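Local structure of putative metal binding protein (Coccidioides immitis, 3CVG) at residues V77-S82 with Y101-H106; A255-S260 with Q265-G270. The protein is of uncharacterised function but probably binds a small ligand or metal ion, as a putative metal-binding protein with the periplasmic-binding-protein fold. All coordinates share one frame; numbering follows the deposited sequence.

Following the chain from the N terminus, interaction 1 comes first: strand 77-80 leads into helix 83-91, and the chain returns as strand 100-111, so that 101-106 meets 77-82 and closes a loop of 18 residues. Interaction 2 opens much later and closes a far tighter loop, only four residues separating 255-260 from 265-270. The two loops lie in series, neither nested nor crossed, yet they touch in space with centres about 12 Å apart. Strand 100-111 is the shared element: Gln265 and Leu258 of interaction 2 both reach Ala102 of interaction 1, the leucine through packing of CD2 on CB. Together they tie the strands to the C-terminal helices 248-259 and 264-269.

Interaction 1 of 2, residues V77-S82 with Y101-H106; sequences VGITYS and YAFRDH
The side chains of Ile79 and Phe103 cross at about a right angle among the strands of a periplasmic-binding-protein-type domain. Strands 77-80 and 100-111 are not paired directly; each is antiparallel to strand 234-241, which lies between them, and no hydrogen bond joins the two segments. The contact is made by side chains, mostly apolar, reaching across: Ile79 CG2 approaches Phe103 CE2 obliquely at 4.0 Å. With its CG between the backbone N and the carbonyl carbon (chi1 62°), the phenylalanine swings its ring toward Ile79 and Tyr81. A classic beta bulge lies at its base, where Ala102 and Phe103 both face Ala237 of the intervening strand. The Phe103 ring also meets that of Tyr279, their planes about 35° apart.

Tyr81 comes from just beyond the end of its strand, its side chain about 7 Å from the bound calcium ion. Its ring carbon CE1 is 4.5 Å from Phe103 CZ. The phenol oxygen has a polar partner outside the contact, the backbone N of Ala29, and this hydrogen bond anchors the far end of the ring. From there Tyr81 OH lies at the edge of the Phe103 ring, near its plane, 4.2 Å from CZ.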
loop_
_atom_site.group_PDB
_atom_site.type_symbol
_atom_site.label_atom_id
_atom_site.label_comp_id
_atom_site.label_asym_id
_atom_site.label_seq_id
_atom_site.Cartn_x
_atom_site.Cartn_y
_atom_site.Cartn_z
ATOM N N VAL A 77 -6.054 9.677 14.020
ATOM C CA VAL A 77 -6.061 8.297 13.572
ATOM C C VAL A 77 -5.062 8.129 12.446
ATOM O O VAL A 77 -4.560 9.109 11.895
ATOM C CB VAL A 77 -7.456 7.871 13.068
ATOM C CG1 VAL A 77 -8.426 7.794 14.235
ATOM C CG2 VAL A 77 -7.958 8.856 12.028
ATOM N N GLY A 78 -4.763 6.879 12.117
ATOM C CA GLY A 78 -3.830 6.614 11.047
ATOM C C GLY A 78 -4.125 5.287 10.394
ATOM O O GLY A 78 -4.364 4.286 11.072
ATOM N N ILE A 79 -4.140 5.281 9.069
ATOM C CA ILE A 79 -4.366 4.046 8.345
ATOM C C ILE A 79 -2.954 3.597 8.004
ATOM O O ILE A 79 -2.221 4.276 7.279
ATOM C CB ILE A 79 -5.194 4.267 7.071
ATOM C CG1 ILE A 79 -6.570 4.823 7.446
ATOM C CG2 ILE A 79 -5.352 2.947 6.317
ATOM C CD1 ILE A 79 -7.496 5.033 6.268
ATOM N N THR A 80 -2.570 2.457 8.556
ATOM C CA THR A 80 -1.233 1.937 8.357
ATOM C C THR A 80 -1.193 0.622 7.587
ATOM O O THR A 80 -2.221 -0.037 7.398
ATOM C CB THR A 80 -0.549 1.780 9.722
ATOM O OG1 THR A 80 -1.379 0.991 10.585
ATOM C CG2 THR A 80 -0.353 3.142 10.364
ATOM N N TYR A 81 0.007 0.247 7.151
ATOM C CA TYR A 81 0.208 -0.967 6.377
ATOM C C TYR A 81 1.275 -1.888 6.964
ATOM O O TYR A 81 2.043 -2.500 6.218
ATOM C CB TYR A 81 0.600 -0.592 4.954
ATOM C CG TYR A 81 -0.338 0.402 4.303
ATOM C CD1 TYR A 81 -1.406 -0.024 3.525
ATOM C CD2 TYR A 81 -0.140 1.779 4.458
ATOM C CE1 TYR A 81 -2.255 0.892 2.905
ATOM C CE2 TYR A 81 -0.984 2.702 3.845
ATOM C CZ TYR A 81 -2.035 2.251 3.069
ATOM O OH TYR A 81 -2.847 3.158 2.439
ATOM N N SER A 82 1.334 -1.987 8.287
ATOM C CA SER A 82 2.320 -2.860 8.917
ATOM C C SER A 82 1.811 -3.434 10.242
ATOM O O SER A 82 1.918 -2.792 11.286
ATOM C CB SER A 82 3.630 -2.098 9.158
ATOM O OG SER A 82 4.583 -2.919 9.820
ATOM N N TYR A 101 -9.151 -3.448 11.291
ATOM C CA TYR A 101 -8.887 -3.875 9.919
ATOM C C TYR A 101 -9.800 -3.028 9.037
ATOM O O TYR A 101 -11.020 -3.139 9.129
ATOM C CB TYR A 101 -9.228 -5.361 9.742
ATOM C CG TYR A 101 -8.392 -6.089 8.701
ATOM C CD1 TYR A 101 -8.019 -5.466 7.502
ATOM C CD2 TYR A 101 -7.998 -7.414 8.900
ATOM C CE1 TYR A 101 -7.265 -6.150 6.533
ATOM C CE2 TYR A 101 -7.254 -8.103 7.940
ATOM C CZ TYR A 101 -6.891 -7.466 6.759
ATOM O OH TYR A 101 -6.138 -8.143 5.816
ATOM N N ALA A 102 -9.212 -2.192 8.186
ATOM C CA ALA A 102 -9.980 -1.290 7.318
ATOM C C ALA A 102 -10.281 -1.815 5.914
ATOM O O ALA A 102 -11.433 -1.813 5.475
ATOM C CB ALA A 102 -9.260 0.051 7.215
ATOM N N PHE A 103 -9.243 -2.229 5.197
ATOM C CA PHE A 103 -9.427 -2.752 3.855
ATOM C C PHE A 103 -8.203 -3.536 3.404
ATOM O O PHE A 103 -7.189 -3.577 4.104
ATOM C CB PHE A 103 -9.754 -1.613 2.871
ATOM C CG PHE A 103 -8.672 -0.576 2.736
ATOM C CD1 PHE A 103 -7.614 -0.759 1.847
ATOM C CD2 PHE A 103 -8.717 0.595 3.489
ATOM C CE1 PHE A 103 -6.624 0.205 1.711
ATOM C CE2 PHE A 103 -7.727 1.569 3.360
ATOM C CZ PHE A 103 -6.680 1.371 2.468
ATOM N N ARG A 104 -8.312 -4.174 2.244
ATOM C CA ARG A 104 -7.217 -4.973 1.710
ATOM C C ARG A 104 -6.760 -4.478 0.338
ATOM O O ARG A 104 -7.537 -4.438 -0.622
ATOM C CB ARG A 104 -7.635 -6.451 1.638
ATOM C CG ARG A 104 -7.725 -7.141 3.020
ATOM C CD ARG A 104 -8.333 -8.560 2.960
ATOM N NE ARG A 104 -9.772 -8.537 2.674
ATOM C CZ ARG A 104 -10.560 -9.613 2.653
ATOM N NH1 ARG A 104 -10.065 -10.821 2.901
ATOM N NH2 ARG A 104 -11.853 -9.483 2.377
ATOM N N ASP A 105 -5.492 -4.081 0.269
ATOM C CA ASP A 105 -4.893 -3.610 -0.972
ATOM C C ASP A 105 -4.076 -4.785 -1.504
ATOM O O ASP A 105 -3.913 -5.792 -0.812
ATOM C CB ASP A 105 -4.008 -2.391 -0.691
ATOM C CG ASP A 105 -3.343 -1.842 -1.948
ATOM O OD1 ASP A 105 -3.889 -2.030 -3.056
ATOM O OD2 ASP A 105 -2.278 -1.200 -1.818
ATOM N N HIS A 106 -3.566 -4.679 -2.725
ATOM C CA HIS A 106 -2.805 -5.784 -3.289
ATOM C C HIS A 106 -1.571 -5.335 -4.067
ATOM O O HIS A 106 -1.616 -4.358 -4.812
ATOM C CB HIS A 106 -3.703 -6.628 -4.201
ATOM C CG HIS A 106 -5.011 -7.010 -3.573
ATOM N ND1 HIS A 106 -6.109 -6.177 -3.575
ATOM C CD2 HIS A 106 -5.372 -8.108 -2.862
ATOM C CE1 HIS A 106 -7.090 -6.742 -2.893
ATOM N NE2 HIS A 106 -6.668 -7.912 -2.449
#

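Interaction 2 of 2, residues A255-S260 with Q265-G270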
loop_
_atom_site.group_PDB
_atom_site.type_symbol
_atom_site.label_atom_id
_atom_site.label_comp_id
_atom_site.label_asym_id
_atom_site.label_seq_id
_atom_site.Cartn_x
_atom_site.Cartn_y
_atom_site.Cartn_z
ATOM N N ALA A 255 -13.530 5.175 13.814
ATOM C CA ALA A 255 -13.069 3.790 13.859
ATOM C C ALA A 255 -14.247 2.823 13.724
ATOM O O ALA A 255 -14.247 1.950 12.851
ATOM C CB ALA A 255 -12.313 3.531 15.159
ATOM N N LYS A 256 -15.249 2.990 14.586
ATOM C CA LYS A 256 -16.444 2.143 14.574
ATOM C C LYS A 256 -17.168 2.184 13.232
ATOM O O LYS A 256 -17.564 1.149 12.689
ATOM C CB LYS A 256 -17.414 2.591 15.674
ATOM C CG LYS A 256 -17.316 1.815 16.977
ATOM C CD LYS A 256 -17.807 0.386 16.788
ATOM C CE LYS A 256 -18.018 -0.323 18.121
ATOM N NZ LYS A 256 -18.671 -1.649 17.917
ATOM N N TRP A 257 -17.351 3.389 12.710
ATOM C CA TRP A 257 -18.031 3.579 11.432
ATOM C C TRP A 257 -17.282 2.892 10.283
ATOM O O TRP A 257 -17.879 2.198 9.453
ATOM C CB TRP A 257 -18.152 5.072 11.128
ATOM C CG TRP A 257 -18.746 5.353 9.792
ATOM C CD1 TRP A 257 -20.071 5.416 9.479
ATOM C CD2 TRP A 257 -18.031 5.562 8.570
ATOM N NE1 TRP A 257 -20.230 5.652 8.131
ATOM C CE2 TRP A 257 -18.992 5.744 7.549
ATOM C CE3 TRP A 257 -16.669 5.608 8.234
ATOM C CZ2 TRP A 257 -18.637 5.968 6.214
ATOM C CZ3 TRP A 257 -16.315 5.830 6.908
ATOM C CH2 TRP A 257 -17.299 6.008 5.913
ATOM N N LEU A 258 -15.970 3.090 10.246
ATOM C CA LEU A 258 -15.128 2.508 9.204
ATOM C C LEU A 258 -15.298 1.003 8.996
ATOM O O LEU A 258 -15.324 0.535 7.861
ATOM C CB LEU A 258 -13.662 2.807 9.507
ATOM C CG LEU A 258 -12.640 2.243 8.515
ATOM C CD1 LEU A 258 -12.828 2.898 7.148
ATOM C CD2 LEU A 258 -11.244 2.503 9.038
ATOM N N VAL A 259 -15.414 0.243 10.083
ATOM C CA VAL A 259 -15.542 -1.208 9.961
ATOM C C VAL A 259 -16.964 -1.737 9.827
ATOM O O VAL A 259 -17.163 -2.919 9.541
ATOM C CB VAL A 259 -14.854 -1.932 11.141
ATOM C CG1 VAL A 259 -13.361 -1.604 11.146
ATOM C CG2 VAL A 259 -15.490 -1.526 12.456
ATOM N N SER A 260 -17.951 -0.874 10.029
ATOM C CA SER A 260 -19.342 -1.299 9.914
ATOM C C SER A 260 -19.670 -1.574 8.451
ATOM O O SER A 260 -19.212 -0.851 7.561
ATOM C CB SER A 260 -20.282 -0.220 10.469
ATOM O OG SER A 260 -20.159 1.005 9.764
ATOM N N GLN A 265 -17.145 0.126 5.161
ATOM C CA GLN A 265 -17.062 -1.017 4.257
ATOM C C GLN A 265 -17.890 -0.861 2.989
ATOM O O GLN A 265 -17.506 -1.354 1.929
ATOM C CB GLN A 265 -17.463 -2.295 4.992
ATOM C CG GLN A 265 -16.554 -2.593 6.174
ATOM C CD GLN A 265 -15.090 -2.691 5.766
ATOM O OE1 GLN A 265 -14.669 -3.678 5.160
ATOM N NE2 GLN A 265 -14.313 -1.659 6.086
ATOM N N LYS A 266 -19.024 -0.175 3.090
ATOM C CA LYS A 266 -19.870 0.035 1.921
ATOM C C LYS A 266 -19.188 0.995 0.942
ATOM O O LYS A 266 -19.234 0.785 -0.269
ATOM C CB LYS A 266 -21.229 0.600 2.340
ATOM C CG LYS A 266 -22.178 0.855 1.178
ATOM C CD LYS A 266 -23.571 1.244 1.665
ATOM C CE LYS A 266 -24.531 1.396 0.491
ATOM N NZ LYS A 266 -25.945 1.543 0.943
ATOM N N VAL A 267 -18.556 2.039 1.479
ATOM C CA VAL A 267 -17.861 3.033 0.661
ATOM C C VAL A 267 -16.635 2.432 -0.020
ATOM O O VAL A 267 -16.315 2.780 -1.155
ATOM C CB VAL A 267 -17.406 4.242 1.508
ATOM C CG1 VAL A 267 -16.618 5.220 0.643
ATOM C CG2 VAL A 267 -18.617 4.932 2.117
ATOM N N ILE A 268 -15.949 1.533 0.681
ATOM C CA ILE A 268 -14.766 0.878 0.130
ATOM C C ILE A 268 -15.169 -0.088 -0.975
ATOM O O ILE A 268 -14.563 -0.113 -2.047
ATOM C CB ILE A 268 -14.011 0.085 1.215
ATOM C CG1 ILE A 268 -13.393 1.049 2.223
ATOM C CG2 ILE A 268 -12.945 -0.796 0.576
ATOM C CD1 ILE A 268 -12.846 0.374 3.455
ATOM N N GLU A 269 -16.200 -0.883 -0.705
ATOM C CA GLU A 269 -16.681 -1.858 -1.671
ATOM C C GLU A 269 -17.097 -1.186 -2.983
ATOM O O GLU A 269 -17.084 -1.810 -4.041
ATOM C CB GLU A 269 -17.857 -2.633 -1.064
ATOM C CG GLU A 269 -18.237 -3.906 -1.805
ATOM C CD GLU A 269 -18.785 -4.966 -0.865
ATOM O OE1 GLU A 269 -19.776 -4.681 -0.157
ATOM O OE2 GLU A 269 -18.220 -6.081 -0.826
ATOM N N GLY A 270 -17.450 0.093 -2.910
ATOM C CA GLY A 270 -17.871 0.805 -4.103
ATOM C C GLY A 270 -16.876 1.812 -4.654
ATOM O O GLY A 270 -17.159 2.468 -5.655
#
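Gln265 reaches back from the first turn of helix 264-269 to the C-terminal end of helix 248-259, where its amide nitrogen NE2 donates to Leu258 O at 3.0 Å. The bond is nearly straight, 170° at the hydrogen; the acceptor lies close to the amide plane, while NE2 is tilted 24° from the plane of the carbonyl. Gln265 CG, anti to the carbonyl carbon of its own residue, lies 3.4 Å from Val259 O, and the bend at chi2 turns the amide to Leu258 O. The backbone N of Gln265 adds a weak bond to Ser260 O. Beside this polar junction, Trp257 CH2 meets Val267 CG2 at 4.2 Å, the two side chains crossing at about a right angle, and the CD1 atoms of Leu258 and Ile268 approach to 4.5 Å.

One shell out, Ser260 OG turns back to Trp257 O at 2.6 Å, a carbonyl that also accepts from Ser260 N. The glutamine amide is held at both ends: OE1 accepts from Ala282 N, and NE2 also bonds to Ala102 O.

The axes of 255-259 and 265-269 come within 9.6 Å, their N-to-C directions 48° apart. Helix 34-47 packs against Trp257 and Val267, while Leu258 and Ile268 rest on strand 100-111 and Gln265 touches Pro281 of strand 276-281.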